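Local coordinates for sarcoplasmic calcium-binding protein (Branchiostoma lanceolatum, PDB 2SAS) that binds calcium ions through EF-hand loops in muscle, and seems to be more abundant in fast-contracting muscles, as parvalbumins are, at residues Q104-F109 / E163-L168; G152-T155 / N159-K162. All coordinates share one frame; numbering follows the deposited sequence.

Interaction 1: Q104-F109 / E163-L168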
# COMPACT_ATOMS: atom_id res chain seq x y z
N GLN A 104 -15.17 14.76 -10.43
CA GLN A 104 -15.73 15.95 -9.77
C GLN A 104 -16.52 15.51 -8.54
O GLN A 104 -16.82 16.34 -7.67
CB GLN A 104 -16.60 16.77 -10.72
CG GLN A 104 -16.02 17.02 -12.10
CD GLN A 104 -14.65 17.70 -12.05
OE1 GLN A 104 -14.37 18.48 -11.13
NE2 GLN A 104 -13.80 17.40 -13.03
N ASN A 105 -16.88 14.24 -8.43
CA ASN A 105 -17.58 13.80 -7.22
C ASN A 105 -16.61 13.00 -6.33
O ASN A 105 -16.84 12.92 -5.10
CB ASN A 105 -18.87 13.01 -7.43
CG ASN A 105 -19.57 12.78 -6.08
OD1 ASN A 105 -20.30 13.69 -5.65
ND2 ASN A 105 -19.42 11.61 -5.45
N ARG A 106 -15.63 12.39 -6.96
CA ARG A 106 -14.62 11.58 -6.23
C ARG A 106 -13.75 12.56 -5.44
O ARG A 106 -13.55 12.26 -4.23
CB ARG A 106 -13.88 10.62 -7.11
CG ARG A 106 -12.83 9.64 -6.65
CD ARG A 106 -13.42 8.31 -6.22
NE ARG A 106 -14.79 8.59 -5.81
CZ ARG A 106 -15.38 8.04 -4.75
NH1 ARG A 106 -14.78 7.06 -4.10
NH2 ARG A 106 -16.60 8.45 -4.38
N ILE A 107 -13.28 13.64 -6.04
CA ILE A 107 -12.46 14.65 -5.37
C ILE A 107 -13.03 15.15 -4.05
O ILE A 107 -12.34 14.94 -3.03
CB ILE A 107 -11.92 15.78 -6.29
CG1 ILE A 107 -10.84 15.22 -7.27
CG2 ILE A 107 -11.37 17.02 -5.54
CD1 ILE A 107 -10.98 16.00 -8.67
N PRO A 108 -14.20 15.74 -3.98
CA PRO A 108 -14.80 16.24 -2.73
C PRO A 108 -15.08 15.18 -1.71
O PRO A 108 -14.90 15.37 -0.47
CB PRO A 108 -16.10 16.93 -3.16
CG PRO A 108 -16.46 16.22 -4.44
CD PRO A 108 -15.08 16.06 -5.15
N PHE A 109 -15.49 14.04 -2.23
CA PHE A 109 -15.80 12.86 -1.35
C PHE A 109 -14.54 12.43 -0.64
O PHE A 109 -14.50 12.18 0.61
CB PHE A 109 -16.55 11.80 -2.18
CG PHE A 109 -16.87 10.55 -1.44
CD1 PHE A 109 -15.94 9.50 -1.39
CD2 PHE A 109 -18.07 10.48 -0.73
CE1 PHE A 109 -16.25 8.36 -0.62
CE2 PHE A 109 -18.39 9.35 0.01
CZ PHE A 109 -17.47 8.30 0.05
N GLU A 163 -5.62 19.96 -6.82
CA GLU A 163 -4.36 20.12 -7.56
C GLU A 163 -3.55 18.84 -7.49
O GLU A 163 -2.96 18.40 -8.48
CB GLU A 163 -3.47 21.27 -7.05
CG GLU A 163 -3.95 22.70 -6.94
CD GLU A 163 -3.04 23.70 -6.24
OE1 GLU A 163 -1.86 23.48 -5.93
OE2 GLU A 163 -3.59 24.80 -5.96
N LEU A 164 -3.50 18.31 -6.26
CA LEU A 164 -2.73 17.08 -6.01
C LEU A 164 -3.42 15.88 -6.62
O LEU A 164 -2.78 15.02 -7.24
CB LEU A 164 -2.46 17.03 -4.52
CG LEU A 164 -1.74 18.21 -3.89
CD1 LEU A 164 -1.92 18.14 -2.38
CD2 LEU A 164 -0.26 18.10 -4.26
N TYR A 165 -4.75 15.83 -6.48
CA TYR A 165 -5.47 14.67 -7.10
C TYR A 165 -5.12 14.63 -8.60
O TYR A 165 -4.67 13.58 -9.07
CB TYR A 165 -6.94 14.68 -6.77
CG TYR A 165 -7.79 13.59 -7.34
CD1 TYR A 165 -8.27 13.73 -8.66
CD2 TYR A 165 -8.20 12.47 -6.65
CE1 TYR A 165 -9.12 12.79 -9.23
CE2 TYR A 165 -9.03 11.49 -7.20
CZ TYR A 165 -9.51 11.68 -8.48
OH TYR A 165 -10.34 10.74 -9.07
N TYR A 166 -5.20 15.78 -9.24
CA TYR A 166 -4.88 15.99 -10.64
C TYR A 166 -3.51 15.45 -11.01
O TYR A 166 -3.30 14.77 -12.02
CB TYR A 166 -4.91 17.49 -11.06
CG TYR A 166 -4.62 17.63 -12.54
CD1 TYR A 166 -5.53 17.08 -13.45
CD2 TYR A 166 -3.51 18.29 -13.08
CE1 TYR A 166 -5.39 17.16 -14.83
CE2 TYR A 166 -3.32 18.37 -14.46
CZ TYR A 166 -4.26 17.81 -15.32
OH TYR A 166 -4.09 17.91 -16.69
N ARG A 167 -2.53 15.80 -10.18
CA ARG A 167 -1.14 15.40 -10.45
C ARG A 167 -0.92 13.91 -10.21
O ARG A 167 -0.01 13.37 -10.87
CB ARG A 167 -0.17 16.21 -9.62
CG ARG A 167 -0.20 17.71 -9.97
CD ARG A 167 0.65 18.33 -8.86
NE ARG A 167 0.96 19.70 -9.17
CZ ARG A 167 2.06 20.02 -9.89
NH1 ARG A 167 2.88 19.02 -10.27
NH2 ARG A 167 2.33 21.28 -10.17
N LEU A 168 -1.66 13.36 -9.31
CA LEU A 168 -1.60 11.94 -8.97
C LEU A 168 -2.07 11.12 -10.19
O LEU A 168 -1.56 10.07 -10.51
CB LEU A 168 -2.58 11.67 -7.80
CG LEU A 168 -2.45 10.45 -6.95
CD1 LEU A 168 -3.80 9.74 -6.75
CD2 LEU A 168 -1.48 9.42 -7.50
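Ile-107 lays one branch over a face of the Tyr-165 ring. Tyr-165 can be followed outward from its backbone. Its CB points toward helix 103-114 and lies 4.0 Å from Ile-107 CG1. CG is anti to the backbone N (chi1 179°), which carries the ring toward the other helix. Tyr-165 CG is 3.5 Å from Ile-107 CG1. Tyr-165 CD1 is the closest ring atom, 3.3 Å from Ile-107 CG1, and it also meets Ile-107 CD1. CE1 has the same two neighbours, a little farther off. Ile-107 CG1 lies 3.5 Å from the Tyr-165 ring centroid and 19° off the ring normal, a CH-pi contact. At the far end OH meets the aliphatic stem of Arg-106: Arg-106 CG lies 3.6 Å from Tyr-165 OH. No hydrogen bond joins the two segments. Arg-106 bends away after CG and takes its charge elsewhere: NH2 forms a salt bridge with Glu-61, and NH1 a hydrogen bond with the carbonyl O of Phe-17. The guanidinium plane stands 78° from the tyrosine ring. The Phe-17 side chain also touches Tyr-165, so helix 4-18 joins the cluster. All three touching residues are buried. This is helix-helix core packing within the pair formed by EF-hands 3 and 4, between the first helix of EF-hand 3 and the last helix of EF-hand 4.

Interaction 2: G152-T155 / N159-K162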
# COMPACT_ATOMS: atom_id res chain seq x y z
N GLY A 152 4.45 25.67 4.55
CA GLY A 152 3.48 26.53 5.26
C GLY A 152 3.01 27.67 4.43
O GLY A 152 2.26 28.53 4.94
N LYS A 153 3.33 27.70 3.13
CA LYS A 153 2.90 28.75 2.26
C LYS A 153 1.46 28.53 1.80
O LYS A 153 0.74 29.53 1.65
CB LYS A 153 3.73 28.89 0.98
CG LYS A 153 5.18 29.30 1.20
CD LYS A 153 5.86 29.51 -0.16
CE LYS A 153 7.36 29.37 -0.03
NZ LYS A 153 7.91 28.67 -1.24
N VAL A 154 1.14 27.26 1.64
CA VAL A 154 -0.18 26.81 1.15
C VAL A 154 -0.98 26.00 2.15
O VAL A 154 -0.51 24.99 2.71
CB VAL A 154 0.15 25.90 -0.09
CG1 VAL A 154 -1.09 25.57 -0.86
CG2 VAL A 154 1.20 26.55 -1.00
N THR A 155 -2.23 26.32 2.37
CA THR A 155 -3.14 25.60 3.23
C THR A 155 -3.66 24.36 2.43
O THR A 155 -3.96 24.49 1.22
CB THR A 155 -4.39 26.49 3.66
OG1 THR A 155 -3.77 27.76 4.06
CG2 THR A 155 -5.15 25.99 4.87
N ASN A 159 -9.00 23.30 -2.70
CA ASN A 159 -8.31 23.68 -3.94
C ASN A 159 -6.90 23.12 -3.96
O ASN A 159 -6.38 23.08 -5.09
CB ASN A 159 -8.30 25.17 -4.26
CG ASN A 159 -9.74 25.64 -4.19
OD1 ASN A 159 -10.13 26.03 -3.08
ND2 ASN A 159 -10.47 25.50 -5.28
N ARG A 160 -6.35 22.76 -2.83
CA ARG A 160 -4.99 22.21 -2.78
C ARG A 160 -5.12 20.71 -3.16
O ARG A 160 -4.34 20.25 -3.97
CB ARG A 160 -4.35 22.31 -1.41
CG ARG A 160 -2.88 22.67 -1.47
CD ARG A 160 -2.08 21.75 -2.27
NE ARG A 160 -0.92 22.38 -2.93
CZ ARG A 160 0.26 21.76 -2.82
NH1 ARG A 160 0.26 20.72 -1.97
NH2 ARG A 160 1.39 22.06 -3.39
N TYR A 161 -6.16 20.13 -2.60
CA TYR A 161 -6.54 18.76 -2.78
C TYR A 161 -6.67 18.43 -4.29
O TYR A 161 -5.95 17.52 -4.74
CB TYR A 161 -7.83 18.32 -2.02
CG TYR A 161 -7.89 16.82 -2.17
CD1 TYR A 161 -7.06 15.99 -1.41
CD2 TYR A 161 -8.74 16.22 -3.11
CE1 TYR A 161 -7.13 14.62 -1.52
CE2 TYR A 161 -8.80 14.83 -3.24
CZ TYR A 161 -7.98 14.04 -2.46
OH TYR A 161 -8.00 12.69 -2.67
N LYS A 162 -7.56 19.14 -4.92
CA LYS A 162 -7.87 19.14 -6.32
C LYS A 162 -6.58 19.13 -7.17
O LYS A 162 -6.53 18.34 -8.11
CB LYS A 162 -8.66 20.39 -6.78
CG LYS A 162 -10.13 20.41 -6.32
CD LYS A 162 -10.84 21.65 -6.84
CE LYS A 162 -12.29 21.74 -6.39
NZ LYS A 162 -13.03 22.70 -7.26
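Arg-160 meets the loop 152-155 with the carbon part of its side chain. The close part of the contact is small. Arg-160 CB and CG both come up to the carbonyl O of Thr-155, with Arg-160 CG 3.4 Å from Thr-155 O. Arg-160 CG also lies 3.5 Å from Val-154 CG1. The Val-154 branch is placed by its first torsion: CG1 is anti to the backbone N (chi1 -169°), and CB points toward the helix. The two side chains cross at about a right angle. Val-154 CG1 also comes within 3.8 Å of Arg-160 NE. Its approach to the guanidinium is oblique. No hydrogen bond crosses between the segments, and Thr-155 takes part through its backbone, its CB pointing away.

The two segments lie within EF-hand 4, where the loop follows helix 141-149 and leads into helix 158-170. No calcium is bound by this loop in the entry. The Thr-155 side chain instead touches Ile-121 of the neighbouring EF-hand 3 loop, whose calcium is about 9 Å from that side chain at the nearest atoms.

The outer side is looser. Thr-155 is exposed, and Val-154 and Arg-160 are each partly exposed, so the packing has solvent beside it. The Arg-160 chain bends at its second and third torsions, and its NE makes a long, weak ion pair with Glu-163 on the same helix. An alanine in place of Arg-160 would probably leave Val-154 CG1 without its packing partner on the helix and Glu-163 without this weak ion pair.

Both contacts use helix 158-170, and their centres are about 13 Å apart. Interaction 1 is buried, its centre about 6 Å from the centre of the chain. Interaction 2 is a surface contact, its centre about 16 Å from the chain centre. They meet where residues 159-162 pass Ile-107: Ile-107 O is 3.5 Å from Tyr-161 CE2, and Ile-107 CG2 is 3.7 Å from Lys-162 CG. One helix thus runs from the outer loop of EF-hand 4 to the core. Of the two, only interaction 2 adjoins a calcium loop, the third, through Thr-155. In interaction 1 the Arg-106 side chain is about 8 Å from that of Asp-30 of the first site.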